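Local coordinates for epidermin decarboxylase (Staphylococcus epidermidis, PDB 1G63), which catalyses, with a bound FMN, the oxidative decarboxylation of the C-terminal cysteine residue during maturation of the lantibiotic epidermin, at residues Leu5-Thr10 / Asp30-Leu35; Lys109-Pro114 / Asp137-Ser142; Ser142-Lys147 / Asn159-Asn164. All coordinates share one frame; numbering follows the deposited sequence.

Contact 1 (Leu5-Thr10 / Asp30-Leu35); sequences LLICAT and DEVNIL. With FMN (flavin mononucleotide), chain N.
In the first beta-alpha-beta unit of the Rossmann-like fold, strand 5-9 pairs in parallel with strand 32-36, the partner that follows helix 18-25 in the chain. Five backbone bonds alternate between the strands: Leu5 N and Ile7 N donate to Glu31 O and Asn33 O, Asn33 N and Leu35 N return bonds to Leu5 O and Ile7 O, and Ala9 N reaches Leu35 O at 2.9 Å. Between them, alpha-hydrogens lean on the same carbonyls, as where Val32 CA lies 3.2 Å from Leu5 O.

The side chains divide between the two faces of the sheet. On one, Val32 CG2 sits 4.1 Å from Leu5 CD2 and equally near Ile7 CD1; these side chains run side by side in the same direction. The torsion that places Ile34 CG1 anti to its backbone N (chi1 -167°) brings that methylene within 3.4 Å of Ile7 O, while the terminal Ile34 CD1 meets Ile7 CG2 at 4.0 Å. On the other face, Leu6 CD1 reaches over the neighbouring strand, 3.5 Å from Asn33 O and 4.1 Å from Leu35 CB. The amide of Asn33 is engaged outside the pair, its OD1 bonded to His74 NE2.

Strand 76-82 flanks strand 5-9 on its other edge, and Leu35 packs on helix 98-105. Just past the strand, Thr10 CB approaches the FMN phosphate, 3.3 Å from O2P, and Ala11 N bonds the cofactor. A nucleotide phosphate held just beyond the C-terminal end of the first parallel strand is characteristic of Rossmann-like folds.

Contact 2 (Lys109-Pro114 / Asp137-Ser142); sequences KLFIFP and DVKVYS
Ile112 is gripped at both ends by Lys139 and Tyr141, where strand 110-114 runs parallel to the short strand 139-140: its N donates to Lys139 O at 2.7 Å in an almost straight bond (176° at the hydrogen), and its O accepts from Tyr141 N at 2.9 Å. The polar groups that bond across this pairing are all backbone. Earlier in the ladder the bond from Lys139 N to Leu110 O is weak, stretched to 3.4 Å. Lys139 O also receives the alpha-hydrogen of Phe111. On the other edge of strand 110-114, the backbones of Phe111 and Phe113 bond to strand 76-82.

Side chains contribute mainly apolar contact. Phe113 and Tyr141 cross obliquely, with ring planes at 40°. Tyr141 CG lies anti to its backbone N (chi1 175°), which places it beside the carbonyl carbon, 3.8 Å from Phe113 CD2. The Tyr141 hydroxyl makes a weak hydrogen bond to Asp144 OD2, and its ring stands edge-to-face with Phe171. Beside the Phe111 ring runs the aliphatic start of Lys139, CB 3.8 Å from Phe111 CD2, before the chain leads its ammonium end away. The opposite face of the sheet is made by Leu110, Ile112, Val138 and Val140: Val138 CG1 touches Ile112 CD1 at 3.8 Å, and Leu133 of helix 124-134 packs on Ile112, Val138 and Val140. Pro114 CD rests 3.4 Å from Tyr141 O.

The chemistry thus implies that the outermost strand of the sheet within this chain is held chiefly by the two strong bonds at Ile112, with apolar side chains packed on both faces of the sheet.

Contact 3 (Ser142-Lys147 / Asn159-Asn164); sequences SPDMNK and NITMPN
At the base of the beta hairpin formed by strands 144-149 and 156-161, the side chains of Asp144, Asn146, Asn159 and Thr161 share one face, while Met145 and Ile160 occupy the other side of the ribbon. The carboxylate of Asp144 slants across Pro163, and its OD2 comes 3.3 Å from Pro163 CA, with Pro163 CB a little farther. The first torsion of Asp144 (chi1 -68°) sets CG beside the backbone N, anti to the carbonyl carbon. Asp144 CB lies against the hydroxyl of Thr161, 3.2 Å from OG1.

A water fixes this corner: it accepts from Asp144 N and donates to Asp144 OD2 and to Thr161 O, the last at 2.6 Å. Through the water the carboxylate is tied to its own backbone N and to Thr161 O on the opposing segment.

On the other face Met145 CG is set over the backbone of Ile160, 3.9 Å from its CA; the chain then runs on extended to SD, away from the strand, and bends only at the terminal methyl. Pro143 CB approaches Ile160 CB at 4.2 Å, and Ile118 of helix 118-121 adds to the packing round Ile160.

Met145 and Ile160 form a non-hydrogen-bonded pair. Asn146 and Asn159 exchange two backbone bonds, Asn146 N to Asn159 O at 3.1 Å and Asn159 N to Asn146 O at 3.2 Å. Thr161 N also donates to Asp144 O, standing above its carbonyl plane. The ribbon is strongly twisted: the N-to-C directions of segments 144-147 and 159-161 make 129°, well short of the 180° of a flat antiparallel pair. Beyond it Asn164 OD1 bonds Glu166 N as the N-cap of helix 165-172, so the arrangement is that of a twisted antiparallel hairpin whose second strand leads into a capped helix.

Overall arrangement
Contacts 1 and 2 are buried pairings in the same parallel sheet, their centres about 14 Å apart, with strand 76-82 lying between strands 5-9 and 110-114. Contact 1 has a regular, continuous ladder; contact 2, at the sheet's last strand within the chain, has fewer bonds, one of them weak, and adds an aromatic pair. Contact 3 is a surface hairpin, antiparallel, with more polar side chains and a bridging water. It continues directly from contact 2 through the shared Ser142, and the two touch where Pro114 packs on Pro143 and Phe113 on Pro163. Contacts 1 and 3 do not touch and lie on opposite sides of the chain's centre.

Contact 1 (Leu5-Thr10 / Asp30-Leu35)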
loop_
_atom_site.group_PDB
_atom_site.type_symbol
_atom_site.label_atom_id
_atom_site.label_comp_id
_atom_site.label_asym_id
_atom_site.label_seq_id
_atom_site.Cartn_x
_atom_site.Cartn_y
_atom_site.Cartn_z
ATOM N N LEU B 5 14.340 36.573 -6.575
ATOM C CA LEU B 5 15.191 35.983 -5.554
ATOM C C LEU B 5 14.717 34.577 -5.172
ATOM O O LEU B 5 13.525 34.343 -4.957
ATOM C CB LEU B 5 15.216 36.886 -4.318
ATOM C CG LEU B 5 16.034 36.424 -3.103
ATOM C CD1 LEU B 5 16.524 37.630 -2.337
ATOM C CD2 LEU B 5 15.204 35.521 -2.209
ATOM N N LEU B 6 15.662 33.646 -5.093
ATOM C CA LEU B 6 15.354 32.268 -4.731
ATOM C C LEU B 6 15.921 31.911 -3.365
ATOM O O LEU B 6 17.085 32.191 -3.075
ATOM C CB LEU B 6 15.921 31.298 -5.770
ATOM C CG LEU B 6 15.884 29.806 -5.412
ATOM C CD1 LEU B 6 14.452 29.364 -5.139
ATOM C CD2 LEU B 6 16.489 28.988 -6.540
ATOM N N ILE B 7 15.087 31.312 -2.519
ATOM C CA ILE B 7 15.532 30.890 -1.201
ATOM C C ILE B 7 15.696 29.377 -1.225
ATOM O O ILE B 7 14.776 28.650 -1.597
ATOM C CB ILE B 7 14.512 31.214 -0.088
ATOM C CG1 ILE B 7 14.413 32.721 0.127
ATOM C CG2 ILE B 7 14.927 30.512 1.220
ATOM C CD1 ILE B 7 13.373 33.107 1.166
ATOM N N CYS B 8 16.879 28.911 -0.851
ATOM C CA CYS B 8 17.145 27.481 -0.772
ATOM C C CYS B 8 17.198 27.183 0.722
ATOM O O CYS B 8 18.168 27.533 1.392
ATOM C CB CYS B 8 18.482 27.139 -1.446
ATOM S SG CYS B 8 18.420 27.238 -3.271
ATOM N N ALA B 9 16.138 26.570 1.241
ATOM C CA ALA B 9 16.044 26.247 2.665
ATOM C C ALA B 9 16.483 24.816 2.977
ATOM O O ALA B 9 16.105 23.867 2.290
ATOM C CB ALA B 9 14.619 26.476 3.155
ATOM N N THR B 10 17.274 24.676 4.033
ATOM C CA THR B 10 17.783 23.378 4.448
ATOM C C THR B 10 17.266 22.977 5.827
ATOM O O THR B 10 16.649 23.788 6.540
ATOM C CB THR B 10 19.332 23.364 4.441
ATOM O OG1 THR B 10 19.839 24.253 5.445
ATOM C CG2 THR B 10 19.849 23.797 3.074
ATOM N N ASP B 30 11.152 41.526 -6.908
ATOM C CA ASP B 30 10.046 41.261 -7.832
ATOM C C ASP B 30 9.320 39.977 -7.488
ATOM O O ASP B 30 8.093 39.917 -7.466
ATOM C CB ASP B 30 10.573 41.181 -9.266
ATOM C CG ASP B 30 11.184 42.487 -9.737
ATOM O OD1 ASP B 30 11.941 42.462 -10.729
ATOM O OD2 ASP B 30 10.905 43.537 -9.119
ATOM N N GLU B 31 10.104 38.944 -7.230
ATOM C CA GLU B 31 9.586 37.639 -6.865
ATOM C C GLU B 31 10.505 37.020 -5.827
ATOM O O GLU B 31 11.700 37.324 -5.774
ATOM C CB GLU B 31 9.534 36.718 -8.092
ATOM C CG GLU B 31 8.229 36.737 -8.861
ATOM C CD GLU B 31 8.215 35.741 -10.009
ATOM O OE1 GLU B 31 8.728 34.617 -9.834
ATOM O OE2 GLU B 31 7.680 36.073 -11.089
ATOM N N VAL B 32 9.934 36.172 -4.985
ATOM C CA VAL B 32 10.700 35.453 -3.984
ATOM C C VAL B 32 10.133 34.041 -4.015
ATOM O O VAL B 32 9.013 33.787 -3.576
ATOM C CB VAL B 32 10.568 36.080 -2.589
ATOM C CG1 VAL B 32 9.133 36.384 -2.303
ATOM C CG2 VAL B 32 11.136 35.133 -1.536
ATOM N N ASN B 33 10.913 33.135 -4.592
ATOM C CA ASN B 33 10.522 31.742 -4.733
ATOM C C ASN B 33 11.311 30.886 -3.747
ATOM O O ASN B 33 12.296 31.342 -3.164
ATOM C CB ASN B 33 10.767 31.297 -6.171
ATOM C CG ASN B 33 10.052 32.184 -7.181
ATOM O OD1 ASN B 33 10.633 32.596 -8.176
ATOM N ND2 ASN B 33 8.789 32.471 -6.927
ATOM N N ILE B 34 10.889 29.642 -3.559
ATOM C CA ILE B 34 11.578 28.798 -2.602
ATOM C C ILE B 34 11.775 27.344 -3.048
ATOM O O ILE B 34 10.991 26.793 -3.823
ATOM C CB ILE B 34 10.840 28.872 -1.247
ATOM C CG1 ILE B 34 11.700 28.259 -0.144
ATOM C CG2 ILE B 34 9.482 28.220 -1.370
ATOM C CD1 ILE B 34 11.337 28.743 1.242
ATOM N N LEU B 35 12.850 26.742 -2.553
ATOM C CA LEU B 35 13.219 25.368 -2.877
ATOM C C LEU B 35 13.754 24.745 -1.578
ATOM O O LEU B 35 14.614 25.324 -0.925
ATOM C CB LEU B 35 14.312 25.392 -3.958
ATOM C CG LEU B 35 14.697 24.120 -4.718
ATOM C CD1 LEU B 35 15.831 24.441 -5.689
ATOM C CD2 LEU B 35 15.129 23.044 -3.747
HETATM N N1 FMN N . 21.788 21.103 11.168
HETATM C C2 FMN N . 22.283 22.369 10.993
HETATM O O2 FMN N . 23.212 22.628 10.284
HETATM N N3 FMN N . 21.665 23.456 11.697
HETATM C C4 FMN N . 20.615 23.342 12.542
HETATM O O4 FMN N . 20.170 24.342 13.127
HETATM C C4A FMN N . 20.102 21.982 12.754
HETATM N N5 FMN N . 19.045 21.766 13.527
HETATM C C5A FMN N . 18.481 20.522 13.569
HETATM C C6 FMN N . 17.255 20.301 14.334
HETATM C C7 FMN N . 16.715 19.063 14.531
HETATM C C7M FMN N . 15.417 18.875 15.332
HETATM C C8 FMN N . 17.240 17.924 13.750
HETATM C C8M FMN N . 16.598 16.559 13.822
HETATM C C9 FMN N . 18.423 18.110 13.042
HETATM C C9A FMN N . 19.066 19.358 12.918
HETATM N N10 FMN N . 20.267 19.605 12.183
HETATM C C10 FMN N . 20.757 20.889 11.985
HETATM C "C1'" FMN N . 20.917 18.496 11.468
HETATM C "C2'" FMN N . 20.441 18.485 9.994
HETATM O "O2'" FMN N . 19.026 18.375 9.827
HETATM C "C3'" FMN N . 21.107 17.336 9.239
HETATM O "O3'" FMN N . 22.557 17.544 9.225
HETATM C "C4'" FMN N . 20.633 17.124 7.809
HETATM O "O4'" FMN N . 21.182 15.902 7.254
HETATM C "C5'" FMN N . 20.925 18.282 6.868
HETATM O "O5'" FMN N . 20.332 18.044 5.574
HETATM P P FMN N . 20.162 19.174 4.472
HETATM O O1P FMN N . 21.522 19.742 4.212
HETATM O O2P FMN N . 19.181 20.161 4.980
HETATM O O3P FMN N . 19.593 18.407 3.225
#

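Contact 2 (Lys109-Pro114 / Asp137-Ser142)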
loop_
_atom_site.group_PDB
_atom_site.type_symbol
_atom_site.label_atom_id
_atom_site.label_comp_id
_atom_site.label_asym_id
_atom_site.label_seq_id
_atom_site.Cartn_x
_atom_site.Cartn_y
_atom_site.Cartn_z
ATOM N N LYS B 109 25.809 33.600 -8.003
ATOM C CA LYS B 109 24.715 34.402 -7.436
ATOM C C LYS B 109 24.361 33.893 -6.035
ATOM O O LYS B 109 23.308 34.235 -5.488
ATOM C CB LYS B 109 23.445 34.280 -8.282
ATOM C CG LYS B 109 23.619 34.392 -9.771
ATOM C CD LYS B 109 22.293 34.115 -10.469
ATOM C CE LYS B 109 22.441 34.189 -11.973
ATOM N NZ LYS B 109 21.167 33.900 -12.655
ATOM N N LEU B 110 25.246 33.088 -5.462
ATOM C CA LEU B 110 24.999 32.478 -4.165
ATOM C C LEU B 110 25.351 33.260 -2.896
ATOM O O LEU B 110 26.436 33.823 -2.772
ATOM C CB LEU B 110 25.708 31.121 -4.136
ATOM C CG LEU B 110 25.191 30.014 -3.226
ATOM C CD1 LEU B 110 23.735 29.716 -3.551
ATOM C CD2 LEU B 110 26.055 28.784 -3.425
ATOM N N PHE B 111 24.416 33.270 -1.953
ATOM C CA PHE B 111 24.599 33.926 -0.657
ATOM C C PHE B 111 24.222 32.928 0.449
ATOM O O PHE B 111 23.071 32.501 0.556
ATOM C CB PHE B 111 23.716 35.171 -0.540
ATOM C CG PHE B 111 24.014 36.233 -1.570
ATOM C CD1 PHE B 111 23.535 36.111 -2.875
ATOM C CD2 PHE B 111 24.781 37.347 -1.235
ATOM C CE1 PHE B 111 23.812 37.079 -3.830
ATOM C CE2 PHE B 111 25.067 38.326 -2.186
ATOM C CZ PHE B 111 24.580 38.190 -3.489
ATOM N N ILE B 112 25.196 32.566 1.273
ATOM C CA ILE B 112 24.975 31.599 2.337
ATOM C C ILE B 112 24.824 32.171 3.749
ATOM O O ILE B 112 25.669 32.936 4.209
ATOM C CB ILE B 112 26.120 30.564 2.344
ATOM C CG1 ILE B 112 26.174 29.856 0.987
ATOM C CG2 ILE B 112 25.932 29.579 3.491
ATOM C CD1 ILE B 112 27.316 28.882 0.852
ATOM N N PHE B 113 23.745 31.791 4.432
ATOM C CA PHE B 113 23.500 32.241 5.807
ATOM C C PHE B 113 23.531 31.042 6.759
ATOM O O PHE B 113 22.510 30.416 7.031
ATOM C CB PHE B 113 22.151 32.952 5.923
ATOM C CG PHE B 113 22.069 34.217 5.135
ATOM C CD1 PHE B 113 21.691 34.196 3.791
ATOM C CD2 PHE B 113 22.392 35.436 5.722
ATOM C CE1 PHE B 113 21.637 35.375 3.048
ATOM C CE2 PHE B 113 22.341 36.617 4.989
ATOM C CZ PHE B 113 21.963 36.588 3.650
ATOM N N PRO B 114 24.714 30.713 7.281
ATOM C CA PRO B 114 24.872 29.581 8.197
ATOM C C PRO B 114 23.998 29.648 9.443
ATOM O O PRO B 114 23.807 30.719 10.022
ATOM C CB PRO B 114 26.357 29.631 8.560
ATOM C CG PRO B 114 26.989 30.266 7.362
ATOM C CD PRO B 114 26.010 31.364 7.023
ATOM N N ASP B 137 34.599 33.311 -4.406
ATOM C CA ASP B 137 33.481 34.191 -4.742
ATOM C C ASP B 137 32.087 33.811 -4.285
ATOM O O ASP B 137 31.096 34.292 -4.836
ATOM C CB ASP B 137 33.452 34.449 -6.252
ATOM C CG ASP B 137 34.398 35.558 -6.666
ATOM O OD1 ASP B 137 35.602 35.474 -6.337
ATOM O OD2 ASP B 137 33.932 36.517 -7.319
ATOM N N VAL B 138 31.999 32.943 -3.290
ATOM C CA VAL B 138 30.702 32.572 -2.764
ATOM C C VAL B 138 30.552 33.384 -1.486
ATOM O O VAL B 138 31.374 33.289 -0.580
ATOM C CB VAL B 138 30.625 31.063 -2.464
ATOM C CG1 VAL B 138 29.311 30.731 -1.778
ATOM C CG2 VAL B 138 30.746 30.285 -3.757
ATOM N N LYS B 139 29.518 34.214 -1.432
ATOM C CA LYS B 139 29.290 35.043 -0.255
ATOM C C LYS B 139 28.761 34.229 0.926
ATOM O O LYS B 139 27.689 33.621 0.859
ATOM C CB LYS B 139 28.321 36.184 -0.577
ATOM C CG LYS B 139 28.881 37.245 -1.518
ATOM C CD LYS B 139 28.984 36.729 -2.952
ATOM C CE LYS B 139 29.521 37.801 -3.905
ATOM N NZ LYS B 139 30.919 38.221 -3.573
ATOM N N VAL B 140 29.536 34.211 2.000
ATOM C CA VAL B 140 29.158 33.491 3.204
ATOM C C VAL B 140 29.088 34.492 4.351
ATOM O O VAL B 140 30.099 35.040 4.771
ATOM C CB VAL B 140 30.189 32.398 3.559
ATOM C CG1 VAL B 140 29.720 31.628 4.781
ATOM C CG2 VAL B 140 30.397 31.470 2.385
ATOM N N TYR B 141 27.889 34.721 4.857
ATOM C CA TYR B 141 27.669 35.669 5.938
ATOM C C TYR B 141 28.198 35.176 7.298
ATOM O O TYR B 141 28.160 33.985 7.599
ATOM C CB TYR B 141 26.166 35.959 5.978
ATOM C CG TYR B 141 25.668 36.829 7.091
ATOM C CD1 TYR B 141 25.338 36.284 8.333
ATOM C CD2 TYR B 141 25.462 38.195 6.890
ATOM C CE1 TYR B 141 24.805 37.081 9.349
ATOM C CE2 TYR B 141 24.937 38.995 7.893
ATOM C CZ TYR B 141 24.609 38.437 9.121
ATOM O OH TYR B 141 24.094 39.234 10.119
ATOM N N SER B 142 28.724 36.083 8.112
ATOM C CA SER B 142 29.214 35.686 9.432
ATOM C C SER B 142 28.011 35.606 10.357
ATOM O O SER B 142 27.370 36.618 10.638
ATOM C CB SER B 142 30.211 36.708 9.983
ATOM O OG SER B 142 31.419 36.682 9.249
#

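Contact 3 (Ser142-Lys147 / Asn159-Asn164)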
loop_
_atom_site.group_PDB
_atom_site.type_symbol
_atom_site.label_atom_id
_atom_site.label_comp_id
_atom_site.label_asym_id
_atom_site.label_seq_id
_atom_site.Cartn_x
_atom_site.Cartn_y
_atom_site.Cartn_z
ATOM N N SER B 142 28.724 36.083 8.112
ATOM C CA SER B 142 29.214 35.686 9.432
ATOM C C SER B 142 28.011 35.606 10.357
ATOM O O SER B 142 27.370 36.618 10.638
ATOM C CB SER B 142 30.211 36.708 9.983
ATOM O OG SER B 142 31.419 36.682 9.249
ATOM N N PRO B 143 27.687 34.397 10.838
ATOM C CA PRO B 143 26.558 34.128 11.738
ATOM C C PRO B 143 26.467 35.095 12.911
ATOM O O PRO B 143 27.477 35.428 13.529
ATOM C CB PRO B 143 26.831 32.702 12.218
ATOM C CG PRO B 143 27.531 32.089 11.064
ATOM C CD PRO B 143 28.482 33.176 10.626
ATOM N N ASP B 144 25.254 35.538 13.217
ATOM C CA ASP B 144 25.042 36.441 14.341
ATOM C C ASP B 144 25.145 35.605 15.614
ATOM O O ASP B 144 24.945 34.385 15.577
ATOM C CB ASP B 144 23.663 37.112 14.239
ATOM C CG ASP B 144 23.572 38.068 13.063
ATOM O OD1 ASP B 144 24.402 38.995 12.998
ATOM O OD2 ASP B 144 22.684 37.896 12.205
ATOM N N MET B 145 25.470 36.254 16.729
ATOM C CA MET B 145 25.620 35.557 18.004
ATOM C C MET B 145 25.317 36.447 19.211
ATOM O O MET B 145 25.850 37.555 19.336
ATOM C CB MET B 145 27.047 35.013 18.132
ATOM C CG MET B 145 27.526 34.222 16.924
ATOM S SD MET B 145 29.047 33.345 17.241
ATOM C CE MET B 145 30.258 34.591 16.829
ATOM N N ASN B 146 24.453 35.968 20.098
ATOM C CA ASN B 146 24.123 36.725 21.297
ATOM C C ASN B 146 24.266 35.803 22.506
ATOM O O ASN B 146 24.409 34.592 22.351
ATOM C CB ASN B 146 22.698 37.294 21.211
ATOM C CG ASN B 146 21.625 36.269 21.550
ATOM O OD1 ASN B 146 21.506 35.231 20.899
ATOM N ND2 ASN B 146 20.831 36.564 22.575
ATOM N N LYS B 147 24.247 36.378 23.705
ATOM C CA LYS B 147 24.377 35.594 24.928
ATOM C C LYS B 147 22.989 35.250 25.451
ATOM O O LYS B 147 22.305 36.084 26.043
ATOM C CB LYS B 147 25.170 36.386 25.967
ATOM C CG LYS B 147 26.481 36.911 25.416
ATOM C CD LYS B 147 27.370 35.763 24.958
ATOM C CE LYS B 147 28.335 36.200 23.862
ATOM N NZ LYS B 147 29.279 37.254 24.308
ATOM N N ASN B 159 25.657 31.808 21.541
ATOM C CA ASN B 159 24.851 31.043 20.598
ATOM C C ASN B 159 24.676 31.800 19.283
ATOM O O ASN B 159 24.529 33.021 19.293
ATOM C CB ASN B 159 23.474 30.766 21.216
ATOM C CG ASN B 159 23.501 29.624 22.231
ATOM O OD1 ASN B 159 22.878 29.704 23.296
ATOM N ND2 ASN B 159 24.208 28.548 21.894
ATOM N N ILE B 160 24.699 31.091 18.153
ATOM C CA ILE B 160 24.505 31.767 16.875
ATOM C C ILE B 160 22.994 31.988 16.725
ATOM O O ILE B 160 22.188 31.210 17.234
ATOM C CB ILE B 160 25.087 30.948 15.651
ATOM C CG1 ILE B 160 24.045 29.991 15.100
ATOM C CG2 ILE B 160 26.351 30.187 16.046
ATOM C CD1 ILE B 160 23.326 30.530 13.905
ATOM N N THR B 161 22.612 33.068 16.060
ATOM C CA THR B 161 21.201 33.369 15.877
ATOM C C THR B 161 20.857 33.633 14.420
ATOM O O THR B 161 21.733 33.782 13.579
ATOM C CB THR B 161 20.785 34.613 16.690
ATOM O OG1 THR B 161 21.527 35.753 16.240
ATOM C CG2 THR B 161 21.049 34.396 18.163
ATOM N N MET B 162 19.566 33.695 14.133
ATOM C CA MET B 162 19.107 33.962 12.780
ATOM C C MET B 162 19.329 35.433 12.401
ATOM O O MET B 162 19.209 36.334 13.237
ATOM C CB MET B 162 17.621 33.585 12.648
ATOM C CG MET B 162 17.351 32.068 12.577
ATOM S SD MET B 162 17.683 31.288 10.952
ATOM C CE MET B 162 19.343 31.265 10.979
ATOM N N PRO B 163 19.659 35.689 11.126
ATOM C CA PRO B 163 19.899 37.046 10.630
ATOM C C PRO B 163 18.625 37.895 10.585
ATOM O O PRO B 163 17.565 37.415 10.182
ATOM C CB PRO B 163 20.442 36.818 9.216
ATOM C CG PRO B 163 20.819 35.360 9.174
ATOM C CD PRO B 163 19.790 34.709 10.036
ATOM N N ASN B 164 18.736 39.154 10.993
ATOM C CA ASN B 164 17.615 40.087 10.942
ATOM C C ASN B 164 17.388 40.331 9.438
ATOM O O ASN B 164 18.321 40.203 8.647
ATOM C CB ASN B 164 18.008 41.378 11.677
ATOM C CG ASN B 164 17.000 42.500 11.492
ATOM O OD1 ASN B 164 16.969 43.162 10.445
ATOM N ND2 ASN B 164 16.166 42.724 12.510
HETATM O O HOH W 1 22.876 34.954 11.549
#